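PDB 4S3J: cortical-lytic enzyme from Bacillus cereus, which cleaves partially degraded cortex peptidoglycan as an N-acetylglucosaminidase during spore germination, recognising the muramic acid delta-lactam residues peculiar to spore peptidoglycan. Local coordinates for residues E265-Y269 against K270-Q274; G300-K303 against E304-Y308; Y21-T24 against P25-V29. All coordinates share one frame; numbering follows the deposited sequence.

Interaction 1. Residues E265-Y269 against K270-Q274; sequences EAHDY and KAQGQ
With CG of D268 anti to the backbone N (chi1 -169°), the carboxylate swings over the start of the helix and lies against A271; CG of Q272, anti instead to the carbonyl carbon (chi1 -67°), starts an extended chain that runs back beside the loop. D268 OD1 accepts from A271 N at 3.1 Å along an almost straight N-H, the donor standing well above the carboxylate plane. The methyl CB of A271 sits 3.4 Å from D268 CG, so the helix meets the carboxylate with a methyl as well as with an N-H. Its other oxygen, OD2, forms a salt bridge to R227 and takes a hydrogen bond from N231, which ties the cap to helix 227-240 and would favour the charged carboxylate. This is an N-cap: D268 closes the first turn of helix 269-275, on the glycosyl hydrolase 18 TIM barrel, by holding an N-H that has no earlier carbonyl in the helix. Regular backbone bonding follows at once, Q272 N to D268 O and G273 N to Y269 O, each at 2.9 Å. The amide end of Q272 bridges loop and helix through one water, which receives from NE2 at 3.0 Å and from D268 N at 3.0 Å while donating to A266 O at 2.7 Å; three bonds thus fix that water. OE1 of the same amide is bonded to T249 OG1. Q272 NE2 approaches the H267 ring obliquely, 4.5 Å from H267 CD2; that imidazole is held at both nitrogens, H267 ND1 by V252 N and H267 NE2 by F219 O. The Y269 ring, its edge toward H267 O, reaches V252 O through its hydroxyl.

Interaction 2. Residues G300-K303 against E304-Y308; sequences GPVK and EVLQY
K303 and Q307, one helical turn apart, cross obliquely. The lysine is stretched to its full length, every torsion near 180°, and its methylene chain passes the glutamine amide: K303 CE lies 3.6 Å from Q307 NE2 and K303 CG 4.0 Å from Q307 CD. The meeting is one of aliphatic carbon against a flat polar group. Q307 comes to it because CG is anti to the carbonyl carbon (chi1 -68°), which also lays that CG 3.2 Å from K303 O. E304 is turned in the same sense, its CG beside G300 O at 3.4 Å and its chain extended beyond. On the buried side V302 and L306 form the matching i to i+4 pair, but only loosely: V302 CG1 and L306 CD1 are 4.4 Å apart, while L306 CG rests on the carbonyl oxygen of V302 at 3.5 Å. V305 stands one step round, with CG2 over P301 O. Beneath the side chains runs an unbroken set of i to i+4 backbone bonds, E304 N to G300 O through Q307 N to K303 O, as in a regular alpha helix. P301 lies in the first turn of helix 299-312, where a missing N-H breaks no helical bond, and still offers its carbonyl to V305 N. Helix 299-312 links strand 278-281 to strand 318-330 in a beta-alpha-beta unit of the TIM barrel; V302 and L306 pack on M320 of the following strand and on L396 of helix 387-400, which K303 touches as well, and P301 and V302 lean on W286.

Interaction 3. Residues Y21-T24 against P25-V29; sequences YGST and PDEIV
T24 and E27 meet at the start of helix 25-31, their side chains crossing at about a right angle. The threonine holds OG1 between its own backbone N and carbonyl carbon (chi1 72°), a rotation that aims the hydroxyl oxygen at the helix end: OG1 accepts from E27 N at 3.0 Å. The oxygen is pressed against E27 CB as well, 3.2 Å away. This makes T24 the N-cap, its side chain serving an amide that the helix itself cannot supply with an acceptor. The main-chain oxygen of T24 adds weaker grips, to I28 N at 3.3 Å and, strongly bent, to E27 N. P25 follows as the first helical residue, a place where the missing N-H of proline costs nothing. E27 has CG anti to its N (chi1 -167°) and an extended chain, which brings its carboxylate back to the loop, where OE2 lies 3.7 Å from S23 OG. I28 turns the other way: its CG1, anti to the carbonyl carbon, passes T24 O at 3.7 Å. G22, with positive phi, ends the preceding helix. The link joins helices 14-21 and 25-31, which lie between paired strands 3-7 and 45-49 in the beta-alpha-alpha-beta order of a LysM domain; P25 packs on Y15 and A18 and I28 on V14 and L17 of helix 14-21, while Y21 touches V48 and E27 touches N49 of strand 45-49.

In the fold
Interactions 1 and 2 belong to the glycosyl hydrolase 18 barrel and are neighbours, their centres about 17 Å apart. They touch directly: the Y269 and Y308 rings meet with planes at about 50°, Y269 CD2 lying 3.5 Å from Y308 CE2. Interaction 1 is the one close to catalysis, since the side chain of H267 comes within about 4 Å of that of E220, the probable proton donor; interaction 2 lies away from that site. Interaction 3 sits in a LysM domain, its centre about 49 Å from that of interaction 1 and 38 Å from that of interaction 2, and touches neither. Residues 21-24 and 265-269 nevertheless both supply an N-cap.

Interaction 1. Residues E265-Y269 against K270-Q274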
loop_
_atom_site.group_PDB
_atom_site.type_symbol
_atom_site.label_atom_id
_atom_site.label_comp_id
_atom_site.label_asym_id
_atom_site.label_seq_id
_atom_site.Cartn_x
_atom_site.Cartn_y
_atom_site.Cartn_z
ATOM N N GLU A 265 13.584 -16.928 9.965
ATOM C CA GLU A 265 14.325 -17.833 9.096
ATOM C C GLU A 265 13.467 -18.481 8.037
ATOM O O GLU A 265 13.921 -18.673 6.917
ATOM C CB GLU A 265 15.007 -18.942 9.905
ATOM C CG GLU A 265 16.012 -18.461 10.934
ATOM C CD GLU A 265 16.743 -19.612 11.608
ATOM O OE1 GLU A 265 16.722 -20.734 11.059
ATOM O OE2 GLU A 265 17.333 -19.397 12.687
ATOM N N ALA A 266 12.221 -18.795 8.373
ATOM C CA ALA A 266 11.379 -19.545 7.460
ATOM C C ALA A 266 10.985 -18.755 6.224
ATOM O O ALA A 266 10.475 -19.336 5.276
ATOM C CB ALA A 266 10.131 -20.014 8.180
ATOM N N HIS A 267 11.213 -17.440 6.226
ATOM C CA HIS A 267 10.972 -16.640 5.021
ATOM C C HIS A 267 12.292 -16.447 4.272
ATOM O O HIS A 267 13.027 -15.481 4.485
ATOM C CB HIS A 267 10.323 -15.297 5.360
ATOM C CG HIS A 267 8.858 -15.397 5.610
ATOM N ND1 HIS A 267 8.027 -14.282 5.681
ATOM C CD2 HIS A 267 8.045 -16.458 5.803
ATOM C CE1 HIS A 267 6.800 -14.666 5.903
ATOM N NE2 HIS A 267 6.769 -15.989 5.991
ATOM N N ASP A 268 12.561 -17.393 3.384
ATOM C CA ASP A 268 13.826 -17.488 2.672
ATOM C C ASP A 268 13.746 -16.666 1.393
ATOM O O ASP A 268 13.232 -17.128 0.372
ATOM C CB ASP A 268 14.116 -18.966 2.386
ATOM C CG ASP A 268 15.530 -19.232 1.868
ATOM O OD1 ASP A 268 16.147 -18.346 1.233
ATOM O OD2 ASP A 268 16.024 -20.370 2.121
ATOM N N TYR A 269 14.240 -15.428 1.457
ATOM C CA TYR A 269 14.128 -14.502 0.341
ATOM C C TYR A 269 14.707 -15.091 -0.951
ATOM O O TYR A 269 14.038 -15.108 -1.986
ATOM C CB TYR A 269 14.849 -13.184 0.667
ATOM C CG TYR A 269 14.019 -12.089 1.349
ATOM C CD1 TYR A 269 13.241 -12.351 2.471
ATOM C CD2 TYR A 269 14.074 -10.781 0.887
ATOM C CE1 TYR A 269 12.509 -11.343 3.090
ATOM C CE2 TYR A 269 13.354 -9.778 1.491
ATOM C CZ TYR A 269 12.581 -10.048 2.591
ATOM O OH TYR A 269 11.876 -9.024 3.191
ATOM N N LYS A 270 15.927 -15.629 -0.871
ATOM C CA LYS A 270 16.624 -16.126 -2.052
ATOM C C LYS A 270 15.891 -17.315 -2.660
ATOM O O LYS A 270 15.661 -17.367 -3.862
ATOM C CB LYS A 270 18.044 -16.553 -1.683
ATOM C CG LYS A 270 18.959 -16.861 -2.865
ATOM C CD LYS A 270 20.335 -17.289 -2.363
ATOM C CE LYS A 270 21.139 -16.140 -1.789
ATOM N NZ LYS A 270 22.437 -16.618 -1.241
ATOM N N ALA A 271 15.519 -18.279 -1.823
ATOM C CA ALA A 271 14.838 -19.465 -2.319
ATOM C C ALA A 271 13.470 -19.149 -2.908
ATOM O O ALA A 271 13.125 -19.641 -3.975
ATOM C CB ALA A 271 14.705 -20.506 -1.204
ATOM N N GLN A 272 12.673 -18.352 -2.199
ATOM C CA GLN A 272 11.339 -18.046 -2.700
ATOM C C GLN A 272 11.431 -17.250 -3.997
ATOM O O GLN A 272 10.680 -17.501 -4.937
ATOM C CB GLN A 272 10.516 -17.289 -1.642
ATOM C CG GLN A 272 10.175 -18.144 -0.411
ATOM C CD GLN A 272 9.010 -17.605 0.412
ATOM O OE1 GLN A 272 8.209 -16.812 -0.074
ATOM N NE2 GLN A 272 8.940 -18.013 1.676
ATOM N N GLY A 273 12.384 -16.327 -4.068
ATOM C CA GLY A 273 12.555 -15.499 -5.251
ATOM C C GLY A 273 12.849 -16.294 -6.511
ATOM O O GLY A 273 12.559 -15.865 -7.632
ATOM N N GLN A 274 13.444 -17.465 -6.322
ATOM C CA GLN A 274 13.763 -18.353 -7.415
ATOM C C GLN A 274 12.540 -19.157 -7.883
ATOM O O GLN A 274 12.507 -19.656 -9.005
ATOM C CB GLN A 274 14.909 -19.281 -6.988
ATOM C CG GLN A 274 15.610 -19.968 -8.134
ATOM C CD GLN A 274 16.900 -20.642 -7.703
ATOM O OE1 GLN A 274 17.519 -20.247 -6.714
ATOM N NE2 GLN A 274 17.316 -21.658 -8.447
HETATM O O HOH W 1 11.036 -19.844 2.707
#

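Interaction 2. Residues G300-K303 against E304-Y308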
loop_
_atom_site.group_PDB
_atom_site.type_symbol
_atom_site.label_atom_id
_atom_site.label_comp_id
_atom_site.label_asym_id
_atom_site.label_seq_id
_atom_site.Cartn_x
_atom_site.Cartn_y
_atom_site.Cartn_z
ATOM N N GLY A 300 13.099 5.672 4.733
ATOM C CA GLY A 300 14.471 5.192 4.826
ATOM C C GLY A 300 14.536 3.690 5.049
ATOM O O GLY A 300 15.157 2.954 4.270
ATOM N N PRO A 301 13.897 3.211 6.127
ATOM C CA PRO A 301 13.876 1.763 6.350
ATOM C C PRO A 301 13.197 0.996 5.221
ATOM O O PRO A 301 13.636 -0.109 4.893
ATOM C CB PRO A 301 13.115 1.628 7.661
ATOM C CG PRO A 301 13.413 2.888 8.376
ATOM C CD PRO A 301 13.435 3.949 7.317
ATOM N N VAL A 302 12.168 1.557 4.601
ATOM C CA VAL A 302 11.527 0.859 3.497
ATOM C C VAL A 302 12.523 0.681 2.340
ATOM O O VAL A 302 12.640 -0.406 1.779
ATOM C CB VAL A 302 10.255 1.589 3.027
ATOM C CG1 VAL A 302 9.742 1.015 1.713
ATOM C CG2 VAL A 302 9.177 1.513 4.101
ATOM N N LYS A 303 13.265 1.735 2.024
ATOM C CA LYS A 303 14.298 1.668 0.984
ATOM C C LYS A 303 15.333 0.589 1.332
ATOM O O LYS A 303 15.751 -0.171 0.458
ATOM C CB LYS A 303 14.978 3.034 0.787
ATOM C CG LYS A 303 16.140 3.011 -0.194
ATOM C CD LYS A 303 16.634 4.405 -0.515
ATOM C CE LYS A 303 17.808 4.340 -1.491
ATOM N NZ LYS A 303 18.248 5.712 -1.842
ATOM N N GLU A 304 15.732 0.504 2.606
ATOM C CA GLU A 304 16.705 -0.523 3.035
ATOM C C GLU A 304 16.196 -1.928 2.749
ATOM O O GLU A 304 16.956 -2.812 2.311
ATOM C CB GLU A 304 17.019 -0.387 4.518
ATOM C CG GLU A 304 17.812 0.857 4.892
ATOM C CD GLU A 304 18.192 0.880 6.367
ATOM O OE1 GLU A 304 18.364 -0.205 6.961
ATOM O OE2 GLU A 304 18.311 1.986 6.934
ATOM N N VAL A 305 14.916 -2.148 3.025
ATOM C CA VAL A 305 14.300 -3.448 2.765
ATOM C C VAL A 305 14.246 -3.734 1.264
ATOM O O VAL A 305 14.558 -4.845 0.837
ATOM C CB VAL A 305 12.861 -3.551 3.372
ATOM C CG1 VAL A 305 12.178 -4.840 2.919
ATOM C CG2 VAL A 305 12.905 -3.508 4.884
ATOM N N LEU A 306 13.849 -2.756 0.456
ATOM C CA LEU A 306 13.825 -2.974 -0.986
ATOM C C LEU A 306 15.223 -3.270 -1.533
ATOM O O LEU A 306 15.367 -4.122 -2.417
ATOM C CB LEU A 306 13.232 -1.778 -1.725
ATOM C CG LEU A 306 11.765 -1.517 -1.385
ATOM C CD1 LEU A 306 11.297 -0.280 -2.155
ATOM C CD2 LEU A 306 10.860 -2.699 -1.683
ATOM N N GLN A 307 16.238 -2.575 -1.024
ATOM C CA GLN A 307 17.609 -2.813 -1.472
ATOM C C GLN A 307 18.070 -4.214 -1.082
ATOM O O GLN A 307 18.725 -4.895 -1.872
ATOM C CB GLN A 307 18.562 -1.776 -0.891
ATOM C CG GLN A 307 18.359 -0.376 -1.428
ATOM C CD GLN A 307 19.244 0.622 -0.734
ATOM O OE1 GLN A 307 19.341 0.637 0.489
ATOM N NE2 GLN A 307 19.921 1.441 -1.508
ATOM N N TYR A 308 17.729 -4.646 0.131
ATOM C CA TYR A 308 18.095 -5.992 0.542
ATOM C C TYR A 308 17.361 -6.994 -0.341
ATOM O O TYR A 308 17.967 -7.939 -0.831
ATOM C CB TYR A 308 17.778 -6.260 2.007
ATOM C CG TYR A 308 17.932 -7.733 2.311
ATOM C CD1 TYR A 308 19.182 -8.321 2.355
ATOM C CD2 TYR A 308 16.829 -8.535 2.479
ATOM C CE1 TYR A 308 19.326 -9.677 2.605
ATOM C CE2 TYR A 308 16.951 -9.898 2.730
ATOM C CZ TYR A 308 18.208 -10.458 2.782
ATOM O OH TYR A 308 18.337 -11.812 3.026
#

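Interaction 3. Residues Y21-T24 against P25-V29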
loop_
_atom_site.group_PDB
_atom_site.type_symbol
_atom_site.label_atom_id
_atom_site.label_comp_id
_atom_site.label_asym_id
_atom_site.label_seq_id
_atom_site.Cartn_x
_atom_site.Cartn_y
_atom_site.Cartn_z
ATOM N N TYR A 21 -5.901 29.044 -8.570
ATOM C CA TYR A 21 -5.340 28.187 -9.609
ATOM C C TYR A 21 -6.236 28.089 -10.861
ATOM O O TYR A 21 -5.928 27.351 -11.805
ATOM C CB TYR A 21 -5.051 26.801 -9.048
ATOM C CG TYR A 21 -3.953 26.834 -7.999
ATOM C CD1 TYR A 21 -2.631 27.055 -8.369
ATOM C CD2 TYR A 21 -4.222 26.603 -6.650
ATOM C CE1 TYR A 21 -1.619 27.100 -7.434
ATOM C CE2 TYR A 21 -3.194 26.634 -5.703
ATOM C CZ TYR A 21 -1.901 26.876 -6.102
ATOM O OH TYR A 21 -0.893 26.918 -5.169
ATOM N N GLY A 22 -7.342 28.823 -10.872
ATOM C CA GLY A 22 -8.228 28.849 -12.033
ATOM C C GLY A 22 -9.002 27.563 -12.279
ATOM O O GLY A 22 -9.362 27.249 -13.413
ATOM N N SER A 23 -9.273 26.837 -11.196
ATOM C CA SER A 23 -10.029 25.587 -11.206
ATOM C C SER A 23 -11.462 25.817 -10.746
ATOM O O SER A 23 -11.961 26.951 -10.813
ATOM C CB SER A 23 -9.338 24.553 -10.306
ATOM O OG SER A 23 -9.898 23.256 -10.481
ATOM N N THR A 24 -12.181 24.738 -10.431
ATOM C CA THR A 24 -13.496 24.881 -9.834
ATOM C C THR A 24 -13.502 24.284 -8.428
ATOM O O THR A 24 -12.811 23.310 -8.153
ATOM C CB THR A 24 -14.589 24.174 -10.667
ATOM O OG1 THR A 24 -14.479 22.758 -10.546
ATOM C CG2 THR A 24 -14.510 24.574 -12.132
ATOM N N PRO A 25 -14.338 24.830 -7.541
ATOM C CA PRO A 25 -14.484 24.255 -6.203
ATOM C C PRO A 25 -14.963 22.814 -6.265
ATOM O O PRO A 25 -14.539 21.983 -5.469
ATOM C CB PRO A 25 -15.546 25.152 -5.546
ATOM C CG PRO A 25 -15.490 26.421 -6.300
ATOM C CD PRO A 25 -15.094 26.092 -7.691
ATOM N N ASP A 26 -15.868 22.540 -7.205
ATOM C CA ASP A 26 -16.456 21.214 -7.310
ATOM C C ASP A 26 -15.380 20.176 -7.637
ATOM O O ASP A 26 -15.401 19.079 -7.107
ATOM C CB ASP A 26 -17.546 21.199 -8.387
ATOM C CG ASP A 26 -18.865 21.803 -7.913
ATOM O OD1 ASP A 26 -19.024 22.073 -6.702
ATOM O OD2 ASP A 26 -19.753 22.000 -8.768
ATOM N N GLU A 27 -14.433 20.546 -8.494
ATOM C CA GLU A 27 -13.353 19.637 -8.877
ATOM C C GLU A 27 -12.437 19.296 -7.703
ATOM O O GLU A 27 -12.075 18.140 -7.497
ATOM C CB GLU A 27 -12.548 20.275 -9.999
ATOM C CG GLU A 27 -11.603 19.354 -10.719
ATOM C CD GLU A 27 -11.233 19.899 -12.084
ATOM O OE1 GLU A 27 -12.153 20.124 -12.898
ATOM O OE2 GLU A 27 -10.030 20.114 -12.337
ATOM N N ILE A 28 -12.078 20.309 -6.917
ATOM C CA ILE A 28 -11.251 20.088 -5.732
ATOM C C ILE A 28 -11.967 19.188 -4.716
ATOM O O ILE A 28 -11.370 18.271 -4.137
ATOM C CB ILE A 28 -10.873 21.417 -5.086
ATOM C CG1 ILE A 28 -9.995 22.224 -6.057
ATOM C CG2 ILE A 28 -10.140 21.196 -3.747
ATOM C CD1 ILE A 28 -9.609 23.611 -5.566
ATOM N N VAL A 29 -13.255 19.438 -4.507
ATOM C CA VAL A 29 -14.030 18.633 -3.579
ATOM C C VAL A 29 -14.073 17.172 -4.069
ATOM O O VAL A 29 -13.836 16.254 -3.291
ATOM C CB VAL A 29 -15.473 19.190 -3.416
ATOM C CG1 VAL A 29 -16.362 18.195 -2.709
ATOM C CG2 VAL A 29 -15.456 20.521 -2.658
#